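Local coordinates for dihydrofolate reductase, putative (Aspergillus flavus, PDB 6DRS), which probably catalyses the NADPH-dependent reduction of dihydrofolate to tetrahydrofolate, and is captured here with its cofactor and an antifolate inhibitor, at residues A[19-24]-A[200-205]; A[32-37]-A[191-196]; A[55-60]-A[79-84]. All coordinates share one frame; numbering follows the deposited sequence.

Contact 1: A[19-24]-A[200-205]; sequences REKTLL and PIDEEL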
loop_
_atom_site.group_PDB
_atom_site.type_symbol
_atom_site.label_atom_id
_atom_site.label_comp_id
_atom_site.label_asym_id
_atom_site.label_seq_id
_atom_site.Cartn_x
_atom_site.Cartn_y
_atom_site.Cartn_z
ATOM N N ARG A 19 -14.828 -18.224 -15.739
ATOM C CA ARG A 19 -14.797 -18.880 -17.054
ATOM C C ARG A 19 -13.842 -18.129 -17.998
ATOM O O ARG A 19 -13.024 -18.753 -18.659
ATOM C CB ARG A 19 -16.208 -19.035 -17.638
ATOM C CG ARG A 19 -16.450 -20.374 -18.329
ATOM C CD ARG A 19 -17.635 -20.421 -19.283
ATOM N NE ARG A 19 -17.571 -19.388 -20.315
ATOM C CZ ARG A 19 -17.019 -19.515 -21.525
ATOM N NH1 ARG A 19 -16.604 -20.691 -21.965
ATOM N NH2 ARG A 19 -16.879 -18.451 -22.295
ATOM N N GLU A 20 -13.908 -16.802 -18.023
ATOM C CA GLU A 20 -13.181 -15.986 -19.012
ATOM C C GLU A 20 -11.741 -15.692 -18.554
ATOM O O GLU A 20 -10.849 -15.638 -19.383
ATOM C CB GLU A 20 -13.960 -14.706 -19.330
ATOM C CG GLU A 20 -15.469 -14.877 -19.228
ATOM C CD GLU A 20 -16.056 -14.772 -17.821
ATOM O OE1 GLU A 20 -16.836 -13.828 -17.578
ATOM O OE2 GLU A 20 -15.746 -15.639 -16.965
ATOM N N LYS A 21 -11.489 -15.498 -17.257
ATOM C CA LYS A 21 -10.125 -15.164 -16.795
ATOM C C LYS A 21 -10.039 -15.330 -15.279
ATOM O O LYS A 21 -11.062 -15.386 -14.605
ATOM C CB LYS A 21 -9.765 -13.730 -17.184
ATOM C CG LYS A 21 -10.754 -12.666 -16.737
ATOM C CD LYS A 21 -10.409 -11.301 -17.260
ATOM C CE LYS A 21 -11.476 -10.282 -16.932
ATOM N NZ LYS A 21 -11.156 -8.960 -17.522
ATOM N N THR A 22 -8.828 -15.439 -14.752
ATOM C CA THR A 22 -8.644 -15.326 -13.324
ATOM C C THR A 22 -8.678 -13.845 -12.936
ATOM O O THR A 22 -7.869 -13.043 -13.427
ATOM C CB THR A 22 -7.321 -15.947 -12.884
ATOM O OG1 THR A 22 -7.375 -17.312 -13.302
ATOM C CG2 THR A 22 -7.101 -15.864 -11.389
ATOM N N LEU A 23 -9.622 -13.488 -12.071
ATOM C CA LEU A 23 -9.676 -12.144 -11.477
ATOM C C LEU A 23 -8.754 -12.121 -10.246
ATOM O O LEU A 23 -8.400 -13.194 -9.685
ATOM C CB LEU A 23 -11.119 -11.829 -11.068
ATOM C CG LEU A 23 -12.122 -11.667 -12.209
ATOM C CD1 LEU A 23 -13.544 -11.573 -11.672
ATOM C CD2 LEU A 23 -11.787 -10.462 -13.086
ATOM N N LEU A 24 -8.362 -10.904 -9.846
ATOM C CA LEU A 24 -7.513 -10.695 -8.655
ATOM C C LEU A 24 -8.314 -9.873 -7.630
ATOM O O LEU A 24 -8.450 -8.655 -7.767
ATOM C CB LEU A 24 -6.224 -9.983 -9.084
ATOM C CG LEU A 24 -5.304 -10.760 -10.035
ATOM C CD1 LEU A 24 -4.087 -9.918 -10.379
ATOM C CD2 LEU A 24 -4.879 -12.103 -9.437
ATOM N N PRO A 200 -7.330 -3.777 -11.330
ATOM C CA PRO A 200 -7.825 -3.332 -12.633
ATOM C C PRO A 200 -7.210 -4.085 -13.827
ATOM O O PRO A 200 -7.679 -3.929 -14.969
ATOM C CB PRO A 200 -7.491 -1.832 -12.751
ATOM C CG PRO A 200 -7.101 -1.418 -11.340
ATOM C CD PRO A 200 -6.612 -2.676 -10.656
ATOM N N ILE A 201 -6.166 -4.870 -13.593
ATOM C CA ILE A 201 -5.537 -5.706 -14.621
ATOM C C ILE A 201 -5.285 -7.037 -13.924
ATOM O O ILE A 201 -5.176 -7.057 -12.686
ATOM C CB ILE A 201 -4.234 -5.066 -15.160
ATOM C CG1 ILE A 201 -3.227 -4.777 -14.041
ATOM C CG2 ILE A 201 -4.545 -3.809 -15.973
ATOM C CD1 ILE A 201 -1.839 -4.388 -14.520
ATOM N N ASP A 202 -5.230 -8.130 -14.681
ATOM C CA ASP A 202 -5.110 -9.455 -14.068
ATOM C C ASP A 202 -4.318 -10.371 -15.002
ATOM O O ASP A 202 -3.279 -10.908 -14.630
ATOM C CB ASP A 202 -6.474 -10.076 -13.744
ATOM C CG ASP A 202 -7.580 -9.641 -14.699
ATOM O OD1 ASP A 202 -7.378 -9.754 -15.939
ATOM O OD2 ASP A 202 -8.633 -9.160 -14.205
ATOM N N GLU A 203 -4.835 -10.543 -16.204
ATOM C CA GLU A 203 -4.297 -11.509 -17.132
ATOM C C GLU A 203 -2.974 -10.977 -17.691
ATOM O O GLU A 203 -2.022 -11.745 -17.889
ATOM C CB GLU A 203 -5.330 -11.821 -18.221
ATOM C CG GLU A 203 -6.425 -12.781 -17.756
ATOM C CD GLU A 203 -5.976 -14.187 -17.357
ATOM O OE1 GLU A 203 -6.674 -14.838 -16.536
ATOM O OE2 GLU A 203 -4.925 -14.637 -17.863
ATOM N N GLU A 204 -2.895 -9.664 -17.858
ATOM C CA GLU A 204 -1.718 -9.099 -18.441
ATOM C C GLU A 204 -0.503 -9.265 -17.510
ATOM O O GLU A 204 0.615 -9.312 -18.012
ATOM C CB GLU A 204 -2.008 -7.718 -19.024
ATOM C CG GLU A 204 -2.036 -6.599 -18.012
ATOM C CD GLU A 204 -2.767 -5.372 -18.540
ATOM O OE1 GLU A 204 -3.954 -5.520 -18.965
ATOM O OE2 GLU A 204 -2.151 -4.262 -18.538
ATOM N N LEU A 205 -0.707 -9.404 -16.189
ATOM C CA LEU A 205 0.378 -9.736 -15.256
ATOM C C LEU A 205 0.643 -11.245 -15.268
ATOM O O LEU A 205 1.785 -11.671 -15.312
ATOM C CB LEU A 205 -0.006 -9.315 -13.835
ATOM C CG LEU A 205 -0.360 -7.844 -13.646
ATOM C CD1 LEU A 205 -0.830 -7.600 -12.222
ATOM C CD2 LEU A 205 0.822 -6.949 -14.007
HETATM O O HOH W 1 -10.724 -7.304 -14.861
HETATM O O HOH W 2 -8.697 -8.782 -11.467
#
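K21 and L23 run past the backbone of D202 and E203, where the start of strand 22-27 meets the turn into helix 203-206. The backbones come closest at L23 and D202, whose CA atoms are 5.9 Å apart, and no main-chain to main-chain hydrogen bond joins the two segments. The single direct hydrogen bond between them runs from T22 N to E203 OE1 (2.9 Å), and the amide meets this oxygen nearly along its C-O bond. E203 gets there by folding back: its chain bends at chi2 (-63°), which lays the carboxylate across the strand and against K21 CB. D202, at the N-cap position, turns OD1 back onto its own segment and accepts E203 N there at 2.7 Å through the anti lone pair, a bond to the adjacent amide and not a helix cap. Its CB packs on T22 O, a buried carbonyl with no polar partner. D202 OD2 instead gathers two waters, one taking up L24 N and the other K21 NZ. The extended K21 chain crosses the aspartate at about a right angle, and NZ stays 4.2 Å from OD2, beyond a salt bridge, and one water bridges the two groups. On the buried side L24 CG lies 3.9 Å from D202 CB, while L24 CD1 approaches L205 CD1. The contact thus joins strand 22-27 of the large sheet to a short helix: L24 pairs through its backbone with F199 and rests on M178 of strand 174-183, L205 reaches that strand at I176 and M178, and W211 of strand 211-213 lies against I201 and L205.

Contact 2: A[32-37]-A[191-196]; sequences LPWPRI and AVFECD. With NAP (NADP nicotinamide-adenine-dinucleotide phosphate), chain H.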
loop_
_atom_site.group_PDB
_atom_site.type_symbol
_atom_site.label_atom_id
_atom_site.label_comp_id
_atom_site.label_asym_id
_atom_site.label_seq_id
_atom_site.Cartn_x
_atom_site.Cartn_y
_atom_site.Cartn_z
ATOM N N LEU A 32 -10.888 -5.614 3.601
ATOM C CA LEU A 32 -10.161 -6.671 2.861
ATOM C C LEU A 32 -11.036 -7.928 2.797
ATOM O O LEU A 32 -11.955 -8.071 3.586
ATOM C CB LEU A 32 -8.820 -7.000 3.524
ATOM C CG LEU A 32 -7.825 -5.836 3.626
ATOM C CD1 LEU A 32 -6.554 -6.274 4.341
ATOM C CD2 LEU A 32 -7.504 -5.261 2.253
ATOM N N PRO A 33 -10.728 -8.847 1.850
ATOM C CA PRO A 33 -11.572 -10.027 1.693
ATOM C C PRO A 33 -11.307 -11.110 2.746
ATOM O O PRO A 33 -12.092 -12.035 2.833
ATOM C CB PRO A 33 -11.191 -10.601 0.317
ATOM C CG PRO A 33 -10.586 -9.430 -0.420
ATOM C CD PRO A 33 -9.838 -8.704 0.679
ATOM N N TRP A 34 -10.205 -11.041 3.491
ATOM C CA TRP A 34 -9.770 -12.196 4.286
ATOM C C TRP A 34 -9.582 -11.788 5.742
ATOM O O TRP A 34 -9.350 -10.629 6.036
ATOM C CB TRP A 34 -8.438 -12.757 3.769
ATOM C CG TRP A 34 -7.459 -11.677 3.415
ATOM C CD1 TRP A 34 -6.702 -10.928 4.275
ATOM C CD2 TRP A 34 -7.196 -11.171 2.098
ATOM N NE1 TRP A 34 -5.976 -10.001 3.578
ATOM C CE2 TRP A 34 -6.254 -10.130 2.241
ATOM C CE3 TRP A 34 -7.645 -11.501 0.812
ATOM C CZ2 TRP A 34 -5.756 -9.439 1.137
ATOM C CZ3 TRP A 34 -7.158 -10.816 -0.277
ATOM C CH2 TRP A 34 -6.233 -9.780 -0.107
ATOM N N PRO A 35 -9.586 -12.773 6.642
ATOM C CA PRO A 35 -9.194 -12.476 8.005
ATOM C C PRO A 35 -7.775 -11.880 7.983
ATOM O O PRO A 35 -7.054 -12.068 7.009
ATOM C CB PRO A 35 -9.162 -13.856 8.670
ATOM C CG PRO A 35 -10.125 -14.679 7.851
ATOM C CD PRO A 35 -9.876 -14.199 6.443
ATOM N N ARG A 36 -7.383 -11.216 9.065
ATOM C CA ARG A 36 -6.127 -10.496 9.168
ATOM C C ARG A 36 -4.935 -11.427 8.894
ATOM O O ARG A 36 -4.725 -12.421 9.578
ATOM C CB ARG A 36 -6.046 -9.883 10.569
ATOM C CG ARG A 36 -4.716 -9.226 10.915
ATOM C CD ARG A 36 -4.801 -8.358 12.161
ATOM N NE ARG A 36 -3.637 -7.483 12.251
ATOM C CZ ARG A 36 -2.487 -7.804 12.844
ATOM N NH1 ARG A 36 -2.434 -8.842 13.667
ATOM N NH2 ARG A 36 -1.398 -7.091 12.599
ATOM N N ILE A 37 -4.118 -11.066 7.911
ATOM C CA ILE A 37 -2.862 -11.783 7.714
ATOM C C ILE A 37 -1.714 -10.971 8.332
ATOM O O ILE A 37 -1.234 -10.010 7.713
ATOM C CB ILE A 37 -2.659 -12.071 6.212
ATOM C CG1 ILE A 37 -3.925 -12.682 5.602
ATOM C CG2 ILE A 37 -1.435 -12.946 5.992
ATOM C CD1 ILE A 37 -3.920 -12.886 4.101
ATOM N N ALA A 191 -10.730 -23.386 -1.984
ATOM C CA ALA A 191 -11.874 -22.441 -1.994
ATOM C C ALA A 191 -11.408 -21.045 -2.446
ATOM O O ALA A 191 -10.200 -20.734 -2.446
ATOM C CB ALA A 191 -12.529 -22.397 -0.627
ATOM N N VAL A 192 -12.367 -20.195 -2.807
ATOM C CA VAL A 192 -12.078 -18.878 -3.317
ATOM C C VAL A 192 -12.707 -17.816 -2.398
ATOM O O VAL A 192 -13.769 -18.067 -1.838
ATOM C CB VAL A 192 -12.572 -18.799 -4.768
ATOM C CG1 VAL A 192 -12.873 -17.384 -5.208
ATOM C CG2 VAL A 192 -11.533 -19.425 -5.677
ATOM N N PHE A 193 -12.029 -16.672 -2.188
ATOM C CA PHE A 193 -12.606 -15.575 -1.375
ATOM C C PHE A 193 -13.610 -14.781 -2.215
ATOM O O PHE A 193 -13.375 -14.488 -3.384
ATOM C CB PHE A 193 -11.535 -14.603 -0.857
ATOM C CG PHE A 193 -10.737 -15.096 0.322
ATOM C CD1 PHE A 193 -11.308 -15.185 1.580
ATOM C CD2 PHE A 193 -9.402 -15.471 0.175
ATOM C CE1 PHE A 193 -10.566 -15.635 2.666
ATOM C CE2 PHE A 193 -8.669 -15.935 1.256
ATOM C CZ PHE A 193 -9.250 -16.022 2.502
ATOM N N GLU A 194 -14.712 -14.410 -1.583
ATOM C CA GLU A 194 -15.680 -13.503 -2.194
ATOM C C GLU A 194 -15.119 -12.072 -2.174
ATOM O O GLU A 194 -14.710 -11.601 -1.126
ATOM C CB GLU A 194 -16.980 -13.587 -1.394
ATOM C CG GLU A 194 -18.020 -12.589 -1.856
ATOM C CD GLU A 194 -19.346 -12.608 -1.106
ATOM O OE1 GLU A 194 -19.527 -13.418 -0.166
ATOM O OE2 GLU A 194 -20.184 -11.782 -1.456
ATOM N N CYS A 195 -15.180 -11.369 -3.310
ATOM C CA CYS A 195 -14.640 -10.012 -3.439
ATOM C C CYS A 195 -15.606 -9.147 -4.263
ATOM O O CYS A 195 -16.199 -9.655 -5.214
ATOM C CB CYS A 195 -13.299 -10.054 -4.160
ATOM S SG CYS A 195 -12.032 -10.990 -3.258
ATOM N N ASP A 196 -15.788 -7.871 -3.925
ATOM C CA ASP A 196 -16.594 -6.978 -4.792
ATOM C C ASP A 196 -15.664 -5.975 -5.477
ATOM O O ASP A 196 -16.106 -5.184 -6.325
ATOM C CB ASP A 196 -17.716 -6.253 -4.040
ATOM C CG ASP A 196 -17.259 -5.559 -2.762
ATOM O OD1 ASP A 196 -16.105 -5.133 -2.716
ATOM O OD2 ASP A 196 -18.053 -5.476 -1.809
HETATM P PA NAP H . -10.637 3.610 -3.688
HETATM O O1A NAP H . -9.857 3.303 -2.441
HETATM O O2A NAP H . -10.145 3.645 -5.089
HETATM O O5B NAP H . -11.436 5.001 -3.423
HETATM C C5B NAP H . -12.500 5.492 -4.261
HETATM C C4B NAP H . -12.679 6.942 -3.863
HETATM O O4B NAP H . -11.494 7.667 -4.196
HETATM C C3B NAP H . -13.788 7.665 -4.612
HETATM O O3B NAP H . -15.054 7.455 -3.968
HETATM C C2B NAP H . -13.327 9.108 -4.526
HETATM O O2B NAP H . -13.496 9.592 -3.195
HETATM C C1B NAP H . -11.819 8.991 -4.649
HETATM N N9A NAP H . -11.402 9.094 -6.036
HETATM C C8A NAP H . -11.271 8.001 -6.805
HETATM N N7A NAP H . -10.871 8.362 -8.042
HETATM C C5A NAP H . -10.733 9.706 -8.068
HETATM C C6A NAP H . -10.336 10.706 -9.086
HETATM N N6A NAP H . -9.998 10.258 -10.302
HETATM N N1A NAP H . -10.307 12.020 -8.775
HETATM C C2A NAP H . -10.643 12.402 -7.529
HETATM N N3A NAP H . -11.017 11.535 -6.549
HETATM C C4A NAP H . -11.092 10.192 -6.740
HETATM O O3 NAP H . -11.973 2.663 -3.566
HETATM P PN NAP H . -12.257 1.192 -4.210
HETATM O O1N NAP H . -11.716 1.073 -5.573
HETATM O O2N NAP H . -13.735 1.023 -3.936
HETATM O O5D NAP H . -11.449 0.233 -3.218
HETATM C C5D NAP H . -11.742 0.202 -1.843
HETATM C C4D NAP H . -11.732 -1.281 -1.540
HETATM O O4D NAP H . -10.483 -1.815 -1.981
HETATM C C3D NAP H . -11.886 -1.647 -0.083
HETATM O O3D NAP H . -12.643 -2.886 -0.041
HETATM C C2D NAP H . -10.462 -1.874 0.346
HETATM O O2D NAP H . -10.413 -2.752 1.442
HETATM C C1D NAP H . -9.837 -2.479 -0.892
HETATM N N1N NAP H . -8.370 -2.297 -0.934
HETATM C C2N NAP H . -7.597 -3.407 -0.950
HETATM C C3N NAP H . -6.189 -3.326 -0.966
HETATM C C7N NAP H . -5.347 -4.600 -0.999
HETATM O O7N NAP H . -4.120 -4.546 -1.125
HETATM N N7N NAP H . -5.985 -5.780 -0.886
HETATM C C4N NAP H . -5.596 -2.048 -0.923
HETATM C C5N NAP H . -6.428 -0.927 -0.899
HETATM C C6N NAP H . -7.817 -1.066 -0.889
HETATM P P2B NAP H . -14.789 10.454 -2.778
HETATM O O1X NAP H . -15.973 9.499 -2.858
HETATM O O2X NAP H . -14.524 10.748 -1.315
HETATM O O3X NAP H . -14.731 11.497 -3.852
HETATM O O HOH W 3 -14.410 -12.685 1.074
#
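F193 presents one ring face to W34 at the active-site loop of the dihydrofolate reductase fold, where the Leu-Pro-Trp sequence leads from strand 22-27 into helix 38-49. The touching group is the CB methylene of W34, 4.0 Å from the ring centroid and 27° off its normal, a CH-pi contact over the face. The indole itself turns elsewhere. With chi1 at 42°, CG of W34 sits between the backbone N and the carbonyl carbon, which swings the ring away from segment 191-196 and leaves F193 CD2 near the plane of the indole, at its edge. The indole is sandwiched within its own segment: L32 CB and P33 CD lie over one face, both displaced toward the rim, and I37 CD1 lies over the other, 3.4 Å above the plane. Next to this pair, P33 directs its ring at C195, and the sulfur SG rests 3.5 Å from P33 CG. P35 approaches F193 more loosely, CD to CE1 at 4.1 Å. No direct hydrogen bond links the two segments, so the grip is apolar, supplemented by water 3, which donates to P33 O at 3.0 Å and also to E194 O. Around the contact, F193 also makes a cation-pi interaction with K183 and touches V237, while W34 leans on A12 and V181. L32, in the same segment as W34, belongs to the NADP pocket and also touches the inhibitor, so the segment that packs on F193 also borders the cofactor. There, L32 CD2 lies 3.5 Å from the carboxamide nitrogen N7N of the nicotinamide.

Contact 3: A[55-60]-A[79-84]; sequences GTTNAM and KRINVI. With SO4 (sulfate ion), chain F.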
loop_
_atom_site.group_PDB
_atom_site.type_symbol
_atom_site.label_atom_id
_atom_site.label_comp_id
_atom_site.label_asym_id
_atom_site.label_seq_id
_atom_site.Cartn_x
_atom_site.Cartn_y
_atom_site.Cartn_z
ATOM N N GLY A 55 16.703 10.815 6.705
ATOM C CA GLY A 55 16.015 12.102 6.740
ATOM C C GLY A 55 14.918 12.232 5.698
ATOM O O GLY A 55 14.589 13.349 5.335
ATOM N N THR A 56 14.355 11.129 5.189
ATOM C CA THR A 56 13.213 11.233 4.264
ATOM C C THR A 56 12.011 10.476 4.833
ATOM O O THR A 56 12.139 9.655 5.738
ATOM C CB THR A 56 13.556 10.753 2.851
ATOM O OG1 THR A 56 13.958 9.389 2.996
ATOM C CG2 THR A 56 14.673 11.558 2.225
ATOM N N THR A 57 10.839 10.806 4.304
ATOM C CA THR A 57 9.590 10.155 4.719
ATOM C C THR A 57 8.862 9.686 3.459
ATOM O O THR A 57 8.767 10.449 2.499
ATOM C CB THR A 57 8.725 11.073 5.589
ATOM O OG1 THR A 57 9.423 11.306 6.819
ATOM C CG2 THR A 57 7.386 10.431 5.891
ATOM N N ASN A 58 8.387 8.429 3.461
ATOM C CA ASN A 58 7.629 7.924 2.311
ATOM C C ASN A 58 6.205 8.470 2.374
ATOM O O ASN A 58 5.696 8.740 3.494
ATOM C CB ASN A 58 7.571 6.394 2.277
ATOM C CG ASN A 58 8.946 5.769 2.210
ATOM O OD1 ASN A 58 9.921 6.452 1.886
ATOM N ND2 ASN A 58 9.028 4.493 2.555
ATOM N N ALA A 59 5.620 8.654 1.182
ATOM C CA ALA A 59 4.202 8.993 1.019
ATOM C C ALA A 59 3.435 7.752 0.515
ATOM O O ALA A 59 3.949 6.976 -0.339
ATOM C CB ALA A 59 4.042 10.134 0.038
ATOM N N MET A 60 2.213 7.570 1.027
ATOM C CA MET A 60 1.250 6.589 0.458
ATOM C C MET A 60 0.084 7.348 -0.191
ATOM O O MET A 60 -0.579 8.145 0.457
ATOM C CB MET A 60 0.722 5.663 1.552
ATOM C CG MET A 60 1.820 4.820 2.127
ATOM S SD MET A 60 1.148 3.822 3.426
ATOM C CE MET A 60 0.485 5.079 4.529
ATOM N N LYS A 79 4.049 7.453 10.580
ATOM C CA LYS A 79 5.422 7.393 10.112
ATOM C C LYS A 79 5.456 7.428 8.592
ATOM O O LYS A 79 6.503 7.123 8.000
ATOM C CB LYS A 79 6.174 6.167 10.639
ATOM C CG LYS A 79 6.482 6.237 12.122
ATOM C CD LYS A 79 7.101 5.003 12.676
ATOM C CE LYS A 79 7.142 5.084 14.188
ATOM N NZ LYS A 79 8.303 4.323 14.701
ATOM N N ARG A 80 4.343 7.822 7.990
ATOM C CA ARG A 80 4.325 8.056 6.563
ATOM C C ARG A 80 3.528 9.337 6.268
ATOM O O ARG A 80 2.810 9.842 7.118
ATOM C CB ARG A 80 3.688 6.860 5.854
ATOM C CG ARG A 80 4.616 5.666 5.671
ATOM C CD ARG A 80 3.844 4.371 5.783
ATOM N NE ARG A 80 3.339 4.130 7.135
ATOM C CZ ARG A 80 2.639 3.059 7.523
ATOM N NH1 ARG A 80 2.400 2.054 6.686
ATOM N NH2 ARG A 80 2.187 2.996 8.765
ATOM N N ILE A 81 3.655 9.851 5.074
ATOM C CA ILE A 81 2.776 10.919 4.603
ATOM C C ILE A 81 1.563 10.244 3.936
ATOM O O ILE A 81 1.725 9.463 2.993
ATOM C CB ILE A 81 3.552 11.789 3.590
ATOM C CG1 ILE A 81 4.750 12.477 4.253
ATOM C CG2 ILE A 81 2.628 12.780 2.891
ATOM C CD1 ILE A 81 5.878 12.811 3.303
ATOM N N ASN A 82 0.374 10.470 4.474
ATOM C CA ASN A 82 -0.820 9.884 3.947
ATOM C C ASN A 82 -1.435 10.886 2.979
ATOM O O ASN A 82 -1.610 12.061 3.324
ATOM C CB ASN A 82 -1.797 9.538 5.063
ATOM C CG ASN A 82 -1.293 8.451 5.986
ATOM O OD1 ASN A 82 -1.897 7.386 6.050
ATOM N ND2 ASN A 82 -0.233 8.712 6.746
ATOM N N VAL A 83 -1.702 10.452 1.754
ATOM C CA VAL A 83 -2.256 11.376 0.768
ATOM C C VAL A 83 -3.607 10.836 0.292
ATOM O O VAL A 83 -3.648 9.816 -0.404
ATOM C CB VAL A 83 -1.298 11.628 -0.412
ATOM C CG1 VAL A 83 -1.863 12.693 -1.349
ATOM C CG2 VAL A 83 0.094 12.012 0.067
ATOM N N ILE A 84 -4.692 11.501 0.685
ATOM C CA ILE A 84 -6.055 10.986 0.452
ATOM C C ILE A 84 -6.638 11.673 -0.784
ATOM O O ILE A 84 -6.762 12.897 -0.800
ATOM C CB ILE A 84 -6.957 11.164 1.691
ATOM C CG1 ILE A 84 -6.424 10.403 2.906
ATOM C CG2 ILE A 84 -8.395 10.758 1.369
ATOM C CD1 ILE A 84 -5.630 11.225 3.894
HETATM S S SO4 F . 11.451 14.442 6.403
HETATM O O1 SO4 F . 11.833 13.792 7.684
HETATM O O2 SO4 F . 11.136 13.363 5.448
HETATM O O3 SO4 F . 10.253 15.308 6.541
HETATM O O4 SO4 F . 12.554 15.292 5.890
HETATM O O HOH W 4 8.277 6.788 5.748
#
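M60 bends at chi3 (-58°) and R80 at chi2 and chi3, and these turns bring the thioether against the arginine within the beta-alpha-beta unit formed by strand 57-63, helix 64-69 and strand 81-85. M60 SD lies 3.6 Å from R80 CD, and its methyl CE sits over one face of the guanidinium while also reaching N82 OD1; N82 ND2 is hydrogen-bonded to L77 O. R80 NH1 is bonded to T48 OG1 of helix 38-49 and makes a weak hydrogen bond to the inhibitor, so the methionine packs against an arginine of the inhibitor pocket. The two strands are parallel neighbours, their directions differing by 21°. I81 donates to N58 O at 2.8 Å and receives M60 N on its own carbonyl, and V83 N closes the ladder on M60 O. On the other face of the sheet, T57 CG2 meets I81 CG1 and A59 CB meets I81 CB, and I81 packs on V142 and F146 of helix 135-146. T57 OG1 is satisfied by I126 N and a sulfate, probably from the crystallisation liquor. Ahead of the ladder, water 4 takes N58 N at 2.8 Å and donates to K79 O at 2.9 Å.

Overall arrangement
Contact 3 is the buried one, a parallel strand pair held by regular backbone bonds, with hydrophobic side chains on one face and the inhibitor-binding arginine on the other. Contacts 1 and 2 are partly buried and lie across the chain's centre from it, about 31 Å and 27 Å away between centres. They are less regular: carboxylates and bridging waters dominate contact 1, prolines and aromatic rings contact 2. Their segments nearly follow one another in sequence, with centres about 17 Å apart. Contacts 1 and 3 reach the same sheet at distant places, whereas contact 2 joins two loops. Contact 2 reaches both the nicotinamide and the inhibitor through L32, contact 3 the inhibitor through R80, while contact 1 stands back from both.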